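Local coordinates for protein aminoglycoside N(6')acetyltransferase (Legionella pneumophila subsp. pneumophila, PDB 3F5B) that probably transfers an acyl group, most likely acetyl, to an amine of an aminoglycoside-type substrate, at residues P75-I80 with V113-E118. Residues are numbered along the deposited sequence; the frame is centred on the assembly and turned at random.
Sequences PFAYLI and VQMIHE
M115, a selenomethionine, reaches from helix 109-123 to F76, A77 and L79 on strand 74-84, a helix-on-sheet packing inside the GNAT fold. The axes of the two short segments approach to 11.5 Å at a crossing angle of -56°, a separation bridged by side chains alone. All four touching residues are buried and their contacts apolar.

The Met-aromatic contact is defined by M115 SE lying 4.8 Å from the F76 ring centroid and 59° off the ring normal, an oblique approach. M115 SE is 3.7 Å from F76 CE1, while M115 CG meets F76 CZ at 3.8 Å, so CG and SE, successive atoms of the side chain, lie against the adjacent ring atoms CZ and CE1. F76 also stacks on Y106 and meets the ring of F15, so the ring that M115 touches belongs to an aromatic cluster.

The aliphatic contacts use the same SE and the methyl beyond it. M115 reaches the strand because chi1 of -168° sets CG opposite the backbone N; bends at chi2 and chi3 then carry CE to L79. A77 and L79, two apart on the strand, both direct CB at the helix, whereas Y78 between them turns its CB away, and its side chain touches V28 and W31 of helix 25-31. I116, whose CB points away from the strand, packs against V144 and Y145 of helix 139-148. M115 SE sits 3.6 Å from A77 CB, and the terminal methyl CE of M115 touches L79 CD2 at 3.8 Å.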
ATOM      1  N   PRO A  75     -13.527   3.857  -8.471  1.00 26.73           N
ATOM      2  CA  PRO A  75     -12.124   3.532  -8.162  1.00 27.08           C
ATOM      3  C   PRO A  75     -11.377   4.781  -7.679  1.00 26.47           C
ATOM      4  O   PRO A  75     -11.617   5.873  -8.189  1.00 28.76           O
ATOM      5  CB  PRO A  75     -11.582   3.026  -9.510  1.00 26.99           C
ATOM      6  CG  PRO A  75     -12.395   3.879 -10.567  1.00 26.68           C
ATOM      7  CD  PRO A  75     -13.777   4.039  -9.920  1.00 26.96           C
ATOM      8  N   PHE A  76     -10.504   4.649  -6.688  1.00 26.69           N
ATOM      9  CA  PHE A  76      -9.916   5.844  -6.078  1.00 25.21           C
ATOM     10  C   PHE A  76      -8.482   5.662  -5.584  1.00 26.09           C
ATOM     11  O   PHE A  76      -7.832   6.657  -5.258  1.00 25.34           O
ATOM     12  CB  PHE A  76     -10.813   6.397  -4.940  1.00 25.51           C
ATOM     13  CG  PHE A  76     -10.781   5.560  -3.669  1.00 25.90           C
ATOM     14  CD1 PHE A  76      -9.856   5.822  -2.677  1.00 26.18           C
ATOM     15  CD2 PHE A  76     -11.672   4.507  -3.486  1.00 26.21           C
ATOM     16  CE1 PHE A  76      -9.793   5.043  -1.490  1.00 26.85           C
ATOM     17  CE2 PHE A  76     -11.637   3.718  -2.315  1.00 25.56           C
ATOM     18  CZ  PHE A  76     -10.685   3.972  -1.326  1.00 26.71           C
ATOM     19  N   ALA A  77      -7.993   4.413  -5.485  1.00 24.91           N
ATOM     20  CA  ALA A  77      -6.626   4.190  -5.013  1.00 24.01           C
ATOM     21  C   ALA A  77      -5.967   3.037  -5.734  1.00 24.78           C
ATOM     22  O   ALA A  77      -6.644   2.151  -6.274  1.00 23.63           O
ATOM     23  CB  ALA A  77      -6.607   3.919  -3.466  1.00 22.83           C
ATOM     24  N   TYR A  78      -4.641   3.028  -5.676  1.00 24.27           N
ATOM     25  CA  TYR A  78      -3.820   2.014  -6.321  1.00 25.33           C
ATOM     26  C   TYR A  78      -2.831   1.516  -5.259  1.00 24.60           C
ATOM     27  O   TYR A  78      -2.198   2.317  -4.564  1.00 24.83           O
ATOM     28  CB  TYR A  78      -3.103   2.641  -7.507  1.00 25.03           C
ATOM     29  CG  TYR A  78      -1.957   1.864  -8.162  1.00 26.73           C
ATOM     30  CD1 TYR A  78      -2.122   0.549  -8.592  1.00 27.33           C
ATOM     31  CD2 TYR A  78      -0.724   2.496  -8.423  1.00 26.16           C
ATOM     32  CE1 TYR A  78      -1.051  -0.159  -9.223  1.00 26.19           C
ATOM     33  CE2 TYR A  78       0.340   1.807  -9.075  1.00 25.55           C
ATOM     34  CZ  TYR A  78       0.162   0.487  -9.460  1.00 26.87           C
ATOM     35  OH  TYR A  78       1.191  -0.195 -10.079  1.00 26.35           O
ATOM     36  N   LEU A  79      -2.761   0.193  -5.117  1.00 23.63           N
ATOM     37  CA  LEU A  79      -1.943  -0.440  -4.083  1.00 25.32           C
ATOM     38  C   LEU A  79      -1.100  -1.524  -4.735  1.00 25.99           C
ATOM     39  O   LEU A  79      -1.501  -2.160  -5.743  1.00 25.67           O
ATOM     40  CB  LEU A  79      -2.789  -1.006  -2.922  1.00 25.58           C
ATOM     41  CG  LEU A  79      -3.929  -0.146  -2.332  1.00 27.47           C
ATOM     42  CD1 LEU A  79      -5.228  -0.270  -3.182  1.00 29.04           C
ATOM     43  CD2 LEU A  79      -4.242  -0.518  -0.876  1.00 27.64           C
ATOM     44  N   ILE A  80       0.072  -1.729  -4.146  1.00 25.90           N
ATOM     45  CA  ILE A  80       1.086  -2.654  -4.647  1.00 26.39           C
ATOM     46  C   ILE A  80       1.597  -3.461  -3.448  1.00 27.83           C
ATOM     47  O   ILE A  80       2.010  -2.875  -2.441  1.00 27.65           O
ATOM     48  CB  ILE A  80       2.277  -1.910  -5.292  1.00 27.38           C
ATOM     49  CG1 ILE A  80       1.797  -0.928  -6.388  1.00 27.62           C
ATOM     50  CG2 ILE A  80       3.327  -2.948  -5.888  1.00 26.40           C
ATOM     51  CD1 ILE A  80       2.941  -0.143  -7.099  1.00 29.09           C
ATOM     52  N   VAL A 113      -6.833   5.748   6.693  1.00 25.57           N
ATOM     53  CA  VAL A 113      -6.639   4.765   7.734  1.00 25.59           C
ATOM     54  C   VAL A 113      -7.686   3.659   7.561  1.00 25.80           C
ATOM     55  O   VAL A 113      -7.380   2.463   7.640  1.00 25.02           O
ATOM     56  CB  VAL A 113      -6.691   5.405   9.158  1.00 26.07           C
ATOM     57  CG1 VAL A 113      -6.715   4.317  10.238  1.00 26.15           C
ATOM     58  CG2 VAL A 113      -5.471   6.326   9.368  1.00 27.17           C
ATOM     59  N   GLN A 114      -8.922   4.053   7.301  1.00 25.39           N
ATOM     60  CA  GLN A 114      -9.961   3.065   7.146  1.00 24.45           C
ATOM     61  C   GLN A 114      -9.633   2.193   5.933  1.00 25.44           C
ATOM     62  O   GLN A 114      -9.794   0.991   5.971  1.00 25.31           O
ATOM     63  CB  GLN A 114     -11.324   3.728   6.967  1.00 26.92           C
ATOM     64  CG  GLN A 114     -12.477   2.705   6.844  1.00 28.67           C
ATOM     65  CD  GLN A 114     -13.834   3.365   6.706  1.00 31.39           C
ATOM     66  OE1 GLN A 114     -13.985   4.547   7.014  1.00 30.91           O
ATOM     67  NE2 GLN A 114     -14.838   2.602   6.247  1.00 29.79           N
HETATM   68  N   MSE A 115      -9.208   2.805   4.849  1.00 24.16           N
HETATM   69  CA  MSE A 115      -8.890   2.010   3.644  1.00 26.32           C
HETATM   70  C   MSE A 115      -7.748   1.031   3.904  1.00 26.86           C
HETATM   71  O   MSE A 115      -7.810  -0.148   3.480  1.00 24.17           O
HETATM   72  CB  MSE A 115      -8.557   2.900   2.450  1.00 25.84           C
HETATM   73  CG  MSE A 115      -8.507   2.122   1.107  1.00 29.52           C
HETATM   74 SE   MSE A 115      -7.131   2.875  -0.053  0.80 30.74          SE
HETATM   75  CE  MSE A 115      -5.636   2.449   1.061  1.00 32.26           C
ATOM     76  N   ILE A 116      -6.701   1.525   4.577  1.00 24.34           N
ATOM     77  CA  ILE A 116      -5.580   0.668   4.937  1.00 26.09           C
ATOM     78  C   ILE A 116      -6.080  -0.532   5.748  1.00 25.90           C
ATOM     79  O   ILE A 116      -5.776  -1.688   5.408  1.00 25.81           O
ATOM     80  CB  ILE A 116      -4.479   1.452   5.734  1.00 25.74           C
ATOM     81  CG1 ILE A 116      -3.743   2.447   4.816  1.00 25.96           C
ATOM     82  CG2 ILE A 116      -3.535   0.465   6.456  1.00 26.79           C
ATOM     83  CD1 ILE A 116      -2.919   3.500   5.545  1.00 24.37           C
ATOM     84  N   HIS A 117      -6.855  -0.265   6.799  1.00 25.66           N
ATOM     85  CA  HIS A 117      -7.352  -1.346   7.651  1.00 26.38           C
ATOM     86  C   HIS A 117      -8.249  -2.321   6.902  1.00 26.60           C
ATOM     87  O   HIS A 117      -8.101  -3.550   7.037  1.00 24.50           O
ATOM     88  CB  HIS A 117      -8.074  -0.833   8.883  1.00 27.68           C
ATOM     89  CG  HIS A 117      -7.169  -0.154   9.867  1.00 28.21           C
ATOM     90  ND1 HIS A 117      -7.652   0.531  10.955  1.00 27.53           N
ATOM     91  CD2 HIS A 117      -5.821  -0.026   9.904  1.00 27.80           C
ATOM     92  CE1 HIS A 117      -6.639   1.040  11.636  1.00 28.26           C
ATOM     93  NE2 HIS A 117      -5.515   0.705  11.027  1.00 29.40           N
ATOM     94  N   GLU A 118      -9.153  -1.790   6.094  1.00 22.26           N
ATOM     95  CA  GLU A 118     -10.026  -2.690   5.319  1.00 22.73           C
ATOM     96  C   GLU A 118      -9.259  -3.513   4.284  1.00 22.91           C
ATOM     97  O   GLU A 118      -9.588  -4.670   4.023  1.00 24.43           O
ATOM     98  CB  GLU A 118     -11.142  -1.891   4.651  1.00 23.73           C
ATOM     99  CG  GLU A 118     -12.176  -1.333   5.657  1.00 23.55           C
ATOM    100  CD  GLU A 118     -13.354  -0.672   4.942  1.00 25.16           C
ATOM    101  OE1 GLU A 118     -13.324  -0.670   3.701  1.00 25.92           O
ATOM    102  OE2 GLU A 118     -14.297  -0.152   5.603  1.00 23.62           O
TER